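Local coordinates for protein cyclopropane mycolic acid synthase 3 (Mycobacterium tuberculosis, PDB 1L1E) that probably converts a double bond of mycolic acid chains into a cyclopropane ring by transferring a methylene group from S-adenosyl-L-methionine, at residues G74-I83 / Q99-M110; P129-E140 / T157-T168. All blocks are in the same frame, centred on the assembly; numbering follows the deposited sequence.

Contact 1 precedes contact 2 along the chain, and the two lie in series within one Rossmann-type methyltransferase fold, their centres about 18 Å apart and their nearest atoms about 4 Å apart without touching. Contact 1 pairs helices 77-86 and 97-109, which pack on the sheet near strands 89-94 and 116-120. Contact 2 lies within the sheet itself, where strands 132-136 and 163-170 run in parallel next to strand 67-71, the strand that leads into contact 1. S-adenosyl-L-homocysteine ties them together: residues 74-83 / 99-110 supply two donors to its ribose O3', whereas residues 129-140 / 157-168 receive its amino group and also border the carbonate site.

Contact 1 (G74-I83 / Q99-M110); sequences GWGATMRRAI and QAGHVQKMFDQM. With SAH (S-adenosyl-L-homocysteine), chain D.
Gln99 lies over one face of the Trp75 indole, its CG 3.6 Å from the centroid of the five-membered ring and 14° off the normal, a CH-pi contact. Its OE1 sits beyond, near the six-membered ring. The other amide arm turns to the cofactor: Gln99 NE2 donates to O3' of S-adenosyl-L-homocysteine at 2.7 Å, and Gly74 N reaches the same O3' at 3.1 Å, so two donors grip one ribose hydroxyl. Trp75 is held as well by NE1, bonded to Asn98, and its edge meets the face of His102 in a T-shaped pair, CD1 of Trp75 lying 3.8 Å from CG of His102.

Packing is close here because Gly76, at the N-cap of helix 77-86, carries no side chain; the CA atoms of Gly76 and Val103 are 5.5 Å apart, and Val103 CG2 presses on the backbone between Trp75 and Gly76. Gly74 and Ala77 fit the glycine-rich strand-turn-helix of Rossmann-type folds, in keeping with the cofactor pocket. From there the two helix segments, inclined by 21°, draw apart, until the CA atoms of Arg80 and Phe107 are 8.2 Å apart. Side chains fill the interval: Met79 CE rests 3.8 Å from Phe107 CZ and also touches Val103, while its SD lies at the ring edge in a Met-aromatic contact. Val90 of strand 89-94 meets Met79, Ile83 and Phe107 from the sheet.

The outer side is looser and wetter. With CG trans to the backbone N (chi1 -171°) and an extended chain, Arg80 reaches toward Met106, whose CG lies at the guanidinium edge. Arg80 NE pairs with Glu84, and NH1 bonds weakly to a water that donates to Met106 O at 2.8 Å.

Contact 2 (P129-E140 / T157-T168); sequences PVDRIVSIGAFE and TLPADGKMLLHT. With SAH (S-adenosyl-L-homocysteine), chain D; CO3 (carbonate ion), chain C.
The imidazole of His167 has Ile136 CG2 over the centre of one face, 3.5 Å from the ring centroid and 7° off the normal, a CH-pi contact. Carbonate lies at its edge: His167 NE2 donates to O3 of the ion at 2.8 Å, while ND1 is bonded to Gln282, so both ring nitrogens have partners and the rotation of the ring is fixed. The Phe139 ring takes Leu166 CD1 near the rim of one face and also stacks with Tyr147. At the far end, the Arg132 guanidinium has Asp161 O over one face; in its plane, NH1 makes a nearly straight bond (172°) to Asp131 O at 2.9 Å. The same NH1 also forms a salt bridge to Asp161 OD1, 3.3 Å away, in which the hydrogen bond is weak. Lys163 runs alongside Arg132 in the same direction, its NZ bonding weakly to Asp161 O.

Between these ends a parallel ladder joins the strands, from Ile133 N donating to Lys163 O through to Gly137 N donating to His167 O at 3.0 Å. His167 O also accepts from Thr168 OG1, which approaches from the opposite face of the carbonyl, and from a water bound by Ala138 N and Ser135 OG. Where the first strand ends, Ile136 O receives the amino group of S-adenosyl-L-homocysteine, N to O 2.7 Å. Ile133 packs by CG1 and CD1 on Leu158 CD2, with its CG2 3.7 Å from Met164 SD.

The two strands and helix 147-157 form a beta-alpha-beta unit; Thr154 and Phe151 of this helix lie on the sheet face of Ile133, Met164 and Leu166. Strand 67-71 borders 132-136 in parallel, and antiparallel strand 279-286 flanks 163-170.

Contact 1 (G74-I83 / Q99-M110)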
loop_
_atom_site.group_PDB
_atom_site.type_symbol
_atom_site.label_atom_id
_atom_site.label_comp_id
_atom_site.label_asym_id
_atom_site.label_seq_id
_atom_site.Cartn_x
_atom_site.Cartn_y
_atom_site.Cartn_z
ATOM N N GLY A 74 3.536 -6.096 -4.150
ATOM C CA GLY A 74 4.794 -6.079 -3.430
ATOM C C GLY A 74 5.448 -7.455 -3.392
ATOM O O GLY A 74 5.496 -8.170 -4.402
ATOM N N TRP A 75 5.946 -7.842 -2.221
ATOM C CA TRP A 75 6.605 -9.130 -2.080
ATOM C C TRP A 75 5.720 -10.319 -1.718
ATOM O O TRP A 75 6.212 -11.347 -1.251
ATOM C CB TRP A 75 7.765 -9.001 -1.102
ATOM C CG TRP A 75 8.921 -8.266 -1.713
ATOM C CD1 TRP A 75 9.897 -8.792 -2.513
ATOM C CD2 TRP A 75 9.219 -6.875 -1.580
ATOM N NE1 TRP A 75 10.787 -7.814 -2.880
ATOM C CE2 TRP A 75 10.397 -6.626 -2.323
ATOM C CE3 TRP A 75 8.606 -5.810 -0.906
ATOM C CZ2 TRP A 75 10.981 -5.347 -2.410
ATOM C CZ3 TRP A 75 9.185 -4.538 -0.992
ATOM C CH2 TRP A 75 10.362 -4.322 -1.739
ATOM N N GLY A 76 4.413 -10.163 -1.916
ATOM C CA GLY A 76 3.478 -11.254 -1.691
ATOM C C GLY A 76 2.846 -11.634 -0.363
ATOM O O GLY A 76 2.004 -12.528 -0.361
ATOM N N ALA A 77 3.200 -10.993 0.746
ATOM C CA ALA A 77 2.617 -11.365 2.046
ATOM C C ALA A 77 1.081 -11.398 2.092
ATOM O O ALA A 77 0.493 -12.257 2.768
ATOM C CB ALA A 77 3.142 -10.428 3.154
ATOM N N THR A 78 0.434 -10.470 1.385
ATOM C CA THR A 78 -1.025 -10.403 1.389
ATOM C C THR A 78 -1.631 -11.620 0.693
ATOM O O THR A 78 -2.566 -12.246 1.198
ATOM C CB THR A 78 -1.534 -9.107 0.694
ATOM O OG1 THR A 78 -0.981 -7.952 1.344
ATOM C CG2 THR A 78 -3.054 -9.028 0.758
ATOM N N MET A 79 -1.103 -11.958 -0.477
ATOM C CA MET A 79 -1.623 -13.103 -1.196
ATOM C C MET A 79 -1.317 -14.390 -0.429
ATOM O O MET A 79 -2.141 -15.299 -0.400
ATOM C CB MET A 79 -1.041 -13.171 -2.607
ATOM C CG MET A 79 -1.499 -12.034 -3.515
ATOM S SD MET A 79 -1.013 -12.286 -5.238
ATOM C CE MET A 79 0.678 -11.831 -5.155
ATOM N N ARG A 80 -0.142 -14.476 0.192
ATOM C CA ARG A 80 0.164 -15.686 0.949
ATOM C C ARG A 80 -0.849 -15.839 2.080
ATOM O O ARG A 80 -1.361 -16.927 2.317
ATOM C CB ARG A 80 1.571 -15.648 1.549
ATOM C CG ARG A 80 1.938 -16.995 2.149
ATOM C CD ARG A 80 3.018 -16.930 3.200
ATOM N NE ARG A 80 3.251 -18.274 3.716
ATOM C CZ ARG A 80 3.976 -19.193 3.090
ATOM N NH1 ARG A 80 4.554 -18.904 1.931
ATOM N NH2 ARG A 80 4.101 -20.410 3.606
ATOM N N ARG A 81 -1.131 -14.743 2.781
ATOM C CA ARG A 81 -2.097 -14.779 3.867
ATOM C C ARG A 81 -3.474 -15.184 3.329
ATOM O O ARG A 81 -4.146 -16.045 3.905
ATOM C CB ARG A 81 -2.192 -13.408 4.550
ATOM C CG ARG A 81 -3.114 -13.381 5.778
ATOM C CD ARG A 81 -2.522 -14.170 6.951
ATOM N NE ARG A 81 -3.201 -13.847 8.199
ATOM C CZ ARG A 81 -2.854 -14.303 9.401
ATOM N NH1 ARG A 81 -1.817 -15.123 9.545
ATOM N NH2 ARG A 81 -3.548 -13.930 10.465
ATOM N N ALA A 82 -3.900 -14.562 2.232
ATOM C CA ALA A 82 -5.202 -14.882 1.634
ATOM C C ALA A 82 -5.356 -16.382 1.378
ATOM O O ALA A 82 -6.420 -16.962 1.623
ATOM C CB ALA A 82 -5.385 -14.115 0.323
ATOM N N ILE A 83 -4.296 -17.007 0.877
ATOM C CA ILE A 83 -4.332 -18.441 0.586
ATOM C C ILE A 83 -4.436 -19.254 1.869
ATOM O O ILE A 83 -5.374 -20.026 2.051
ATOM C CB ILE A 83 -3.054 -18.910 -0.155
ATOM C CG1 ILE A 83 -2.933 -18.208 -1.508
ATOM C CG2 ILE A 83 -3.098 -20.433 -0.342
ATOM C CD1 ILE A 83 -1.693 -18.594 -2.296
ATOM N N GLN A 99 10.204 -8.264 -7.247
ATOM C CA GLN A 99 9.023 -8.767 -6.542
ATOM C C GLN A 99 8.346 -9.900 -7.299
ATOM O O GLN A 99 7.958 -10.908 -6.703
ATOM C CB GLN A 99 8.027 -7.624 -6.301
ATOM C CG GLN A 99 8.587 -6.524 -5.395
ATOM C CD GLN A 99 7.658 -5.324 -5.223
ATOM O OE1 GLN A 99 7.917 -4.447 -4.399
ATOM N NE2 GLN A 99 6.589 -5.281 -5.997
ATOM N N ALA A 100 8.204 -9.744 -8.612
ATOM C CA ALA A 100 7.563 -10.789 -9.408
ATOM C C ALA A 100 8.322 -12.102 -9.239
ATOM O O ALA A 100 7.729 -13.138 -8.963
ATOM C CB ALA A 100 7.514 -10.390 -10.874
ATOM N N GLY A 101 9.637 -12.055 -9.400
ATOM C CA GLY A 101 10.426 -13.260 -9.241
ATOM C C GLY A 101 10.311 -13.801 -7.827
ATOM O O GLY A 101 10.118 -15.001 -7.640
ATOM N N HIS A 102 10.437 -12.924 -6.828
ATOM C CA HIS A 102 10.334 -13.349 -5.440
ATOM C C HIS A 102 8.984 -13.996 -5.152
ATOM O O HIS A 102 8.921 -15.054 -4.521
ATOM C CB HIS A 102 10.547 -12.165 -4.493
ATOM C CG HIS A 102 10.438 -12.527 -3.044
ATOM N ND1 HIS A 102 9.227 -12.720 -2.412
ATOM C CD2 HIS A 102 11.392 -12.746 -2.107
ATOM C CE1 HIS A 102 9.440 -13.040 -1.148
ATOM N NE2 HIS A 102 10.744 -13.063 -0.936
ATOM N N VAL A 103 7.900 -13.374 -5.612
ATOM C CA VAL A 103 6.572 -13.943 -5.367
ATOM C C VAL A 103 6.347 -15.282 -6.087
ATOM O O VAL A 103 5.664 -16.149 -5.568
ATOM C CB VAL A 103 5.438 -12.970 -5.775
ATOM C CG1 VAL A 103 4.089 -13.659 -5.650
ATOM C CG2 VAL A 103 5.467 -11.720 -4.876
ATOM N N GLN A 104 6.901 -15.442 -7.284
ATOM C CA GLN A 104 6.714 -16.689 -8.021
ATOM C C GLN A 104 7.469 -17.801 -7.295
ATOM O O GLN A 104 6.957 -18.905 -7.143
ATOM C CB GLN A 104 7.211 -16.544 -9.463
ATOM C CG GLN A 104 7.024 -17.793 -10.342
ATOM C CD GLN A 104 5.561 -18.156 -10.578
ATOM O OE1 GLN A 104 5.057 -19.144 -10.037
ATOM N NE2 GLN A 104 4.874 -17.356 -11.386
ATOM N N LYS A 105 8.684 -17.510 -6.843
ATOM C CA LYS A 105 9.461 -18.503 -6.109
ATOM C C LYS A 105 8.657 -18.898 -4.872
ATOM O O LYS A 105 8.539 -20.082 -4.540
ATOM C CB LYS A 105 10.814 -17.923 -5.688
ATOM C CG LYS A 105 11.658 -18.868 -4.847
ATOM C CD LYS A 105 13.076 -18.337 -4.675
ATOM C CE LYS A 105 13.968 -19.347 -3.966
ATOM N NZ LYS A 105 15.393 -18.897 -3.908
ATOM N N MET A 106 8.096 -17.896 -4.203
ATOM C CA MET A 106 7.290 -18.117 -3.013
ATOM C C MET A 106 6.171 -19.081 -3.383
ATOM O O MET A 106 5.989 -20.121 -2.738
ATOM C CB MET A 106 6.691 -16.789 -2.524
ATOM C CG MET A 106 6.085 -16.845 -1.127
ATOM S SD MET A 106 4.994 -15.453 -0.756
ATOM C CE MET A 106 5.626 -14.898 0.826
ATOM N N PHE A 107 5.426 -18.732 -4.428
ATOM C CA PHE A 107 4.322 -19.559 -4.902
ATOM C C PHE A 107 4.738 -21.007 -5.217
ATOM O O PHE A 107 4.018 -21.949 -4.869
ATOM C CB PHE A 107 3.692 -18.939 -6.155
ATOM C CG PHE A 107 2.778 -17.767 -5.878
ATOM C CD1 PHE A 107 2.288 -17.005 -6.931
ATOM C CD2 PHE A 107 2.391 -17.439 -4.580
ATOM C CE1 PHE A 107 1.429 -15.936 -6.702
ATOM C CE2 PHE A 107 1.529 -16.369 -4.342
ATOM C CZ PHE A 107 1.049 -15.618 -5.406
ATOM N N ASP A 108 5.882 -21.168 -5.884
ATOM C CA ASP A 108 6.396 -22.487 -6.262
ATOM C C ASP A 108 6.796 -23.347 -5.055
ATOM O O ASP A 108 6.805 -24.581 -5.138
ATOM C CB ASP A 108 7.617 -22.355 -7.183
ATOM C CG ASP A 108 7.285 -21.719 -8.524
ATOM O OD1 ASP A 108 6.129 -21.813 -8.974
ATOM O OD2 ASP A 108 8.197 -21.137 -9.142
ATOM N N GLN A 109 7.129 -22.699 -3.941
ATOM C CA GLN A 109 7.540 -23.417 -2.738
ATOM C C GLN A 109 6.388 -23.946 -1.889
ATOM O O GLN A 109 6.508 -25.001 -1.262
ATOM C CB GLN A 109 8.436 -22.529 -1.877
ATOM C CG GLN A 109 9.810 -22.294 -2.471
ATOM C CD GLN A 109 10.604 -21.234 -1.724
ATOM O OE1 GLN A 109 11.786 -21.041 -1.987
ATOM N NE2 GLN A 109 9.951 -20.535 -0.797
ATOM N N MET A 110 5.272 -23.225 -1.871
ATOM C CA MET A 110 4.137 -23.656 -1.071
ATOM C C MET A 110 3.280 -24.696 -1.774
ATOM O O MET A 110 3.333 -24.847 -2.990
ATOM C CB MET A 110 3.288 -22.443 -0.641
ATOM C CG MET A 110 2.921 -21.443 -1.732
ATOM S SD MET A 110 2.199 -19.897 -1.039
ATOM C CE MET A 110 3.657 -19.007 -0.681
HETATM N N SAH D . 0.937 -3.869 -1.558
HETATM C CA SAH D . 2.288 -4.225 -1.123
HETATM C CB SAH D . 3.342 -3.372 -1.864
HETATM C CG SAH D . 3.195 -1.852 -1.751
HETATM S SD SAH D . 4.464 -0.935 -2.637
HETATM C C SAH D . 2.443 -4.019 0.393
HETATM O O SAH D . 1.460 -3.627 1.029
HETATM O OXT SAH D . 3.549 -4.224 0.914
HETATM C "C5'" SAH D . 3.585 -0.526 -4.184
HETATM C "C4'" SAH D . 3.288 -1.722 -5.097
HETATM O "O4'" SAH D . 2.359 -1.385 -6.167
HETATM C "C3'" SAH D . 4.526 -2.266 -5.806
HETATM O "O3'" SAH D . 4.395 -3.705 -5.868
HETATM C "C2'" SAH D . 4.450 -1.643 -7.172
HETATM O "O2'" SAH D . 5.268 -2.331 -8.123
HETATM C "C1'" SAH D . 2.977 -1.721 -7.436
HETATM N N9 SAH D . 2.492 -0.820 -8.505
HETATM C C8 SAH D . 2.689 0.508 -8.710
HETATM N N7 SAH D . 2.122 1.040 -9.742
HETATM C C5 SAH D . 1.461 -0.042 -10.311
HETATM C C6 SAH D . 0.631 -0.192 -11.470
HETATM N N6 SAH D . 0.325 0.828 -12.287
HETATM N N1 SAH D . 0.128 -1.450 -11.745
HETATM C C2 SAH D . 0.429 -2.485 -10.923
HETATM N N3 SAH D . 1.192 -2.462 -9.811
HETATM C C4 SAH D . 1.682 -1.197 -9.561
HETATM O O HOH W 1 6.613 -20.661 -0.094
#

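Contact 2 (P129-E140 / T157-T168)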
loop_
_atom_site.group_PDB
_atom_site.type_symbol
_atom_site.label_atom_id
_atom_site.label_comp_id
_atom_site.label_asym_id
_atom_site.label_seq_id
_atom_site.Cartn_x
_atom_site.Cartn_y
_atom_site.Cartn_z
ATOM N N PRO A 129 -12.013 -11.748 -15.089
ATOM C CA PRO A 129 -13.029 -11.689 -14.036
ATOM C C PRO A 129 -12.508 -12.262 -12.711
ATOM O O PRO A 129 -12.047 -13.398 -12.661
ATOM C CB PRO A 129 -14.166 -12.540 -14.607
ATOM C CG PRO A 129 -13.988 -12.408 -16.092
ATOM C CD PRO A 129 -12.500 -12.520 -16.246
ATOM N N VAL A 130 -12.563 -11.468 -11.648
ATOM C CA VAL A 130 -12.146 -11.928 -10.323
ATOM C C VAL A 130 -13.285 -11.608 -9.362
ATOM O O VAL A 130 -14.153 -10.791 -9.677
ATOM C CB VAL A 130 -10.851 -11.239 -9.834
ATOM C CG1 VAL A 130 -9.712 -11.550 -10.791
ATOM C CG2 VAL A 130 -11.065 -9.737 -9.692
ATOM N N ASP A 131 -13.285 -12.240 -8.193
ATOM C CA ASP A 131 -14.353 -12.023 -7.224
ATOM C C ASP A 131 -14.188 -10.790 -6.347
ATOM O O ASP A 131 -15.173 -10.112 -6.026
ATOM C CB ASP A 131 -14.501 -13.246 -6.315
ATOM C CG ASP A 131 -14.969 -14.475 -7.061
ATOM O OD1 ASP A 131 -16.058 -14.419 -7.675
ATOM O OD2 ASP A 131 -14.245 -15.495 -7.025
ATOM N N ARG A 132 -12.949 -10.510 -5.962
ATOM C CA ARG A 132 -12.647 -9.392 -5.079
ATOM C C ARG A 132 -11.297 -8.807 -5.448
ATOM O O ARG A 132 -10.511 -9.442 -6.154
ATOM C CB ARG A 132 -12.603 -9.879 -3.621
ATOM C CG ARG A 132 -13.868 -10.589 -3.137
ATOM C CD ARG A 132 -15.030 -9.623 -3.017
ATOM N NE ARG A 132 -16.164 -10.190 -2.286
ATOM C CZ ARG A 132 -17.143 -10.909 -2.833
ATOM N NH1 ARG A 132 -17.152 -11.165 -4.135
ATOM N NH2 ARG A 132 -18.123 -11.373 -2.074
ATOM N N ILE A 133 -11.027 -7.603 -4.947
ATOM C CA ILE A 133 -9.771 -6.917 -5.232
ATOM C C ILE A 133 -9.247 -6.219 -3.990
ATOM O O ILE A 133 -10.021 -5.712 -3.171
ATOM C CB ILE A 133 -9.958 -5.849 -6.331
ATOM C CG1 ILE A 133 -10.335 -6.508 -7.652
ATOM C CG2 ILE A 133 -8.670 -5.027 -6.509
ATOM C CD1 ILE A 133 -10.725 -5.488 -8.729
ATOM N N VAL A 134 -7.930 -6.206 -3.850
ATOM C CA VAL A 134 -7.281 -5.540 -2.736
ATOM C C VAL A 134 -6.089 -4.781 -3.317
ATOM O O VAL A 134 -5.342 -5.316 -4.146
ATOM C CB VAL A 134 -6.783 -6.566 -1.671
ATOM C CG1 VAL A 134 -5.734 -7.510 -2.284
ATOM C CG2 VAL A 134 -6.196 -5.828 -0.475
ATOM N N SER A 135 -5.920 -3.530 -2.904
ATOM C CA SER A 135 -4.807 -2.714 -3.383
ATOM C C SER A 135 -4.306 -1.885 -2.206
ATOM O O SER A 135 -5.005 -0.998 -1.719
ATOM C CB SER A 135 -5.255 -1.793 -4.515
ATOM O OG SER A 135 -4.137 -1.110 -5.064
ATOM N N ILE A 136 -3.094 -2.181 -1.753
ATOM C CA ILE A 136 -2.535 -1.506 -0.596
ATOM C C ILE A 136 -1.237 -0.780 -0.907
ATOM O O ILE A 136 -0.222 -1.411 -1.192
ATOM C CB ILE A 136 -2.286 -2.537 0.545
ATOM C CG1 ILE A 136 -3.608 -3.177 0.960
ATOM C CG2 ILE A 136 -1.647 -1.869 1.745
ATOM C CD1 ILE A 136 -3.432 -4.394 1.876
ATOM N N GLY A 137 -1.283 0.549 -0.847
ATOM C CA GLY A 137 -0.107 1.355 -1.096
ATOM C C GLY A 137 0.359 1.400 -2.540
ATOM O O GLY A 137 1.532 1.690 -2.805
ATOM N N ALA A 138 -0.536 1.117 -3.478
ATOM C CA ALA A 138 -0.161 1.156 -4.895
ATOM C C ALA A 138 -0.670 2.429 -5.566
ATOM O O ALA A 138 0.031 3.051 -6.371
ATOM C CB ALA A 138 -0.728 -0.045 -5.613
ATOM N N PHE A 139 -1.905 2.784 -5.226
ATOM C CA PHE A 139 -2.609 3.944 -5.759
ATOM C C PHE A 139 -1.795 5.242 -5.790
ATOM O O PHE A 139 -1.965 6.057 -6.695
ATOM C CB PHE A 139 -3.885 4.153 -4.937
ATOM C CG PHE A 139 -4.885 5.058 -5.576
ATOM C CD1 PHE A 139 -5.738 4.584 -6.557
ATOM C CD2 PHE A 139 -4.971 6.389 -5.201
ATOM C CE1 PHE A 139 -6.673 5.431 -7.159
ATOM C CE2 PHE A 139 -5.894 7.244 -5.791
ATOM C CZ PHE A 139 -6.749 6.768 -6.772
ATOM N N GLU A 140 -0.925 5.438 -4.805
ATOM C CA GLU A 140 -0.103 6.645 -4.738
ATOM C C GLU A 140 0.862 6.776 -5.916
ATOM O O GLU A 140 1.362 7.868 -6.194
ATOM C CB GLU A 140 0.702 6.678 -3.432
ATOM C CG GLU A 140 -0.150 6.672 -2.174
ATOM C CD GLU A 140 -0.308 5.281 -1.578
ATOM O OE1 GLU A 140 -0.554 4.311 -2.343
ATOM O OE2 GLU A 140 -0.188 5.169 -0.339
ATOM N N THR A 157 -14.124 -5.596 -13.794
ATOM C CA THR A 157 -13.599 -6.937 -13.572
ATOM C C THR A 157 -14.326 -7.621 -12.420
ATOM O O THR A 157 -14.338 -8.845 -12.323
ATOM C CB THR A 157 -12.098 -6.896 -13.252
ATOM O OG1 THR A 157 -11.881 -6.057 -12.112
ATOM C CG2 THR A 157 -11.322 -6.349 -14.436
ATOM N N LEU A 158 -14.928 -6.814 -11.552
ATOM C CA LEU A 158 -15.649 -7.305 -10.388
ATOM C C LEU A 158 -17.046 -7.777 -10.728
ATOM O O LEU A 158 -17.646 -7.318 -11.697
ATOM C CB LEU A 158 -15.750 -6.208 -9.326
ATOM C CG LEU A 158 -14.444 -5.785 -8.659
ATOM C CD1 LEU A 158 -14.678 -4.562 -7.770
ATOM C CD2 LEU A 158 -13.899 -6.963 -7.858
ATOM N N PRO A 159 -17.585 -8.704 -9.922
ATOM C CA PRO A 159 -18.928 -9.247 -10.125
ATOM C C PRO A 159 -19.976 -8.351 -9.468
ATOM O O PRO A 159 -19.635 -7.376 -8.791
ATOM C CB PRO A 159 -18.844 -10.612 -9.462
ATOM C CG PRO A 159 -17.966 -10.336 -8.283
ATOM C CD PRO A 159 -16.870 -9.457 -8.875
ATOM N N ALA A 160 -21.248 -8.687 -9.674
ATOM C CA ALA A 160 -22.354 -7.927 -9.100
ATOM C C ALA A 160 -22.150 -7.642 -7.615
ATOM O O ALA A 160 -22.372 -6.516 -7.164
ATOM C CB ALA A 160 -23.655 -8.679 -9.302
ATOM N N ASP A 161 -21.738 -8.656 -6.858
ATOM C CA ASP A 161 -21.517 -8.491 -5.419
ATOM C C ASP A 161 -20.047 -8.300 -5.076
ATOM O O ASP A 161 -19.607 -8.621 -3.972
ATOM C CB ASP A 161 -22.055 -9.700 -4.645
ATOM C CG ASP A 161 -21.505 -11.019 -5.154
ATOM O OD1 ASP A 161 -20.271 -11.148 -5.304
ATOM O OD2 ASP A 161 -22.313 -11.942 -5.396
ATOM N N GLY A 162 -19.288 -7.769 -6.024
ATOM C CA GLY A 162 -17.877 -7.556 -5.789
ATOM C C GLY A 162 -17.570 -6.317 -4.966
ATOM O O GLY A 162 -18.380 -5.393 -4.835
ATOM N N LYS A 163 -16.375 -6.311 -4.399
ATOM C CA LYS A 163 -15.922 -5.192 -3.602
ATOM C C LYS A 163 -14.420 -5.130 -3.718
ATOM O O LYS A 163 -13.762 -6.140 -3.973
ATOM C CB LYS A 163 -16.339 -5.352 -2.134
ATOM C CG LYS A 163 -16.120 -6.742 -1.554
ATOM C CD LYS A 163 -17.398 -7.583 -1.614
ATOM C CE LYS A 163 -18.482 -7.020 -0.695
ATOM N NZ LYS A 163 -19.765 -7.792 -0.750
ATOM N N MET A 164 -13.888 -3.923 -3.567
ATOM C CA MET A 164 -12.458 -3.693 -3.627
ATOM C C MET A 164 -12.083 -2.943 -2.358
ATOM O O MET A 164 -12.866 -2.117 -1.860
ATOM C CB MET A 164 -12.102 -2.848 -4.865
ATOM C CG MET A 164 -10.703 -2.197 -4.844
ATOM S SD MET A 164 -10.097 -1.649 -6.495
ATOM C CE MET A 164 -11.166 -0.275 -6.854
ATOM N N LEU A 165 -10.913 -3.254 -1.816
ATOM C CA LEU A 165 -10.428 -2.559 -0.636
ATOM C C LEU A 165 -9.276 -1.742 -1.184
ATOM O O LEU A 165 -8.279 -2.301 -1.631
ATOM C CB LEU A 165 -9.916 -3.535 0.429
ATOM C CG LEU A 165 -9.429 -2.936 1.765
ATOM C CD1 LEU A 165 -8.117 -2.199 1.574
ATOM C CD2 LEU A 165 -10.499 -1.993 2.337
ATOM N N LEU A 166 -9.427 -0.423 -1.160
ATOM C CA LEU A 166 -8.418 0.490 -1.662
ATOM C C LEU A 166 -7.790 1.167 -0.445
ATOM O O LEU A 166 -8.463 1.896 0.268
ATOM C CB LEU A 166 -9.085 1.552 -2.550
ATOM C CG LEU A 166 -8.346 2.189 -3.729
ATOM C CD1 LEU A 166 -8.867 3.619 -3.927
ATOM C CD2 LEU A 166 -6.863 2.199 -3.500
ATOM N N HIS A 167 -6.504 0.922 -0.230
ATOM C CA HIS A 167 -5.760 1.477 0.890
ATOM C C HIS A 167 -4.723 2.423 0.294
ATOM O O HIS A 167 -3.887 2.014 -0.510
ATOM C CB HIS A 167 -5.125 0.311 1.669
ATOM C CG HIS A 167 -4.026 0.705 2.603
ATOM N ND1 HIS A 167 -3.868 0.115 3.838
ATOM C CD2 HIS A 167 -2.986 1.559 2.459
ATOM C CE1 HIS A 167 -2.777 0.587 4.411
ATOM N NE2 HIS A 167 -2.222 1.464 3.595
ATOM N N THR A 168 -4.785 3.693 0.683
ATOM C CA THR A 168 -3.872 4.687 0.133
ATOM C C THR A 168 -3.705 5.912 1.017
ATOM O O THR A 168 -4.575 6.230 1.826
ATOM C CB THR A 168 -4.398 5.189 -1.238
ATOM O OG1 THR A 168 -4.465 4.086 -2.150
ATOM C CG2 THR A 168 -3.493 6.259 -1.810
HETATM N N SAH D . 0.937 -3.869 -1.558
HETATM C CA SAH D . 2.288 -4.225 -1.123
HETATM C CB SAH D . 3.342 -3.372 -1.864
HETATM C CG SAH D . 3.195 -1.852 -1.751
HETATM S SD SAH D . 4.464 -0.935 -2.637
HETATM C C SAH D . 2.443 -4.019 0.393
HETATM O O SAH D . 1.460 -3.627 1.029
HETATM O OXT SAH D . 3.549 -4.224 0.914
HETATM C "C5'" SAH D . 3.585 -0.526 -4.184
HETATM C "C4'" SAH D . 3.288 -1.722 -5.097
HETATM O "O4'" SAH D . 2.359 -1.385 -6.167
HETATM C "C3'" SAH D . 4.526 -2.266 -5.806
HETATM O "O3'" SAH D . 4.395 -3.705 -5.868
HETATM C "C2'" SAH D . 4.450 -1.643 -7.172
HETATM O "O2'" SAH D . 5.268 -2.331 -8.123
HETATM C "C1'" SAH D . 2.977 -1.721 -7.436
HETATM N N9 SAH D . 2.492 -0.820 -8.505
HETATM C C8 SAH D . 2.689 0.508 -8.710
HETATM N N7 SAH D . 2.122 1.040 -9.742
HETATM C C5 SAH D . 1.461 -0.042 -10.311
HETATM C C6 SAH D . 0.631 -0.192 -11.470
HETATM N N6 SAH D . 0.325 0.828 -12.287
HETATM N N1 SAH D . 0.128 -1.450 -11.745
HETATM C C2 SAH D . 0.429 -2.485 -10.923
HETATM N N3 SAH D . 1.192 -2.462 -9.811
HETATM C C4 SAH D . 1.682 -1.197 -9.561
HETATM C C CO3 C . 0.556 3.229 2.394
HETATM O O1 CO3 C . -0.633 3.592 1.562
HETATM O O2 CO3 C . 1.792 3.706 2.070
HETATM O O3 CO3 C . 0.392 2.434 3.476
HETATM O O HOH W 2 -3.480 1.047 -3.368
#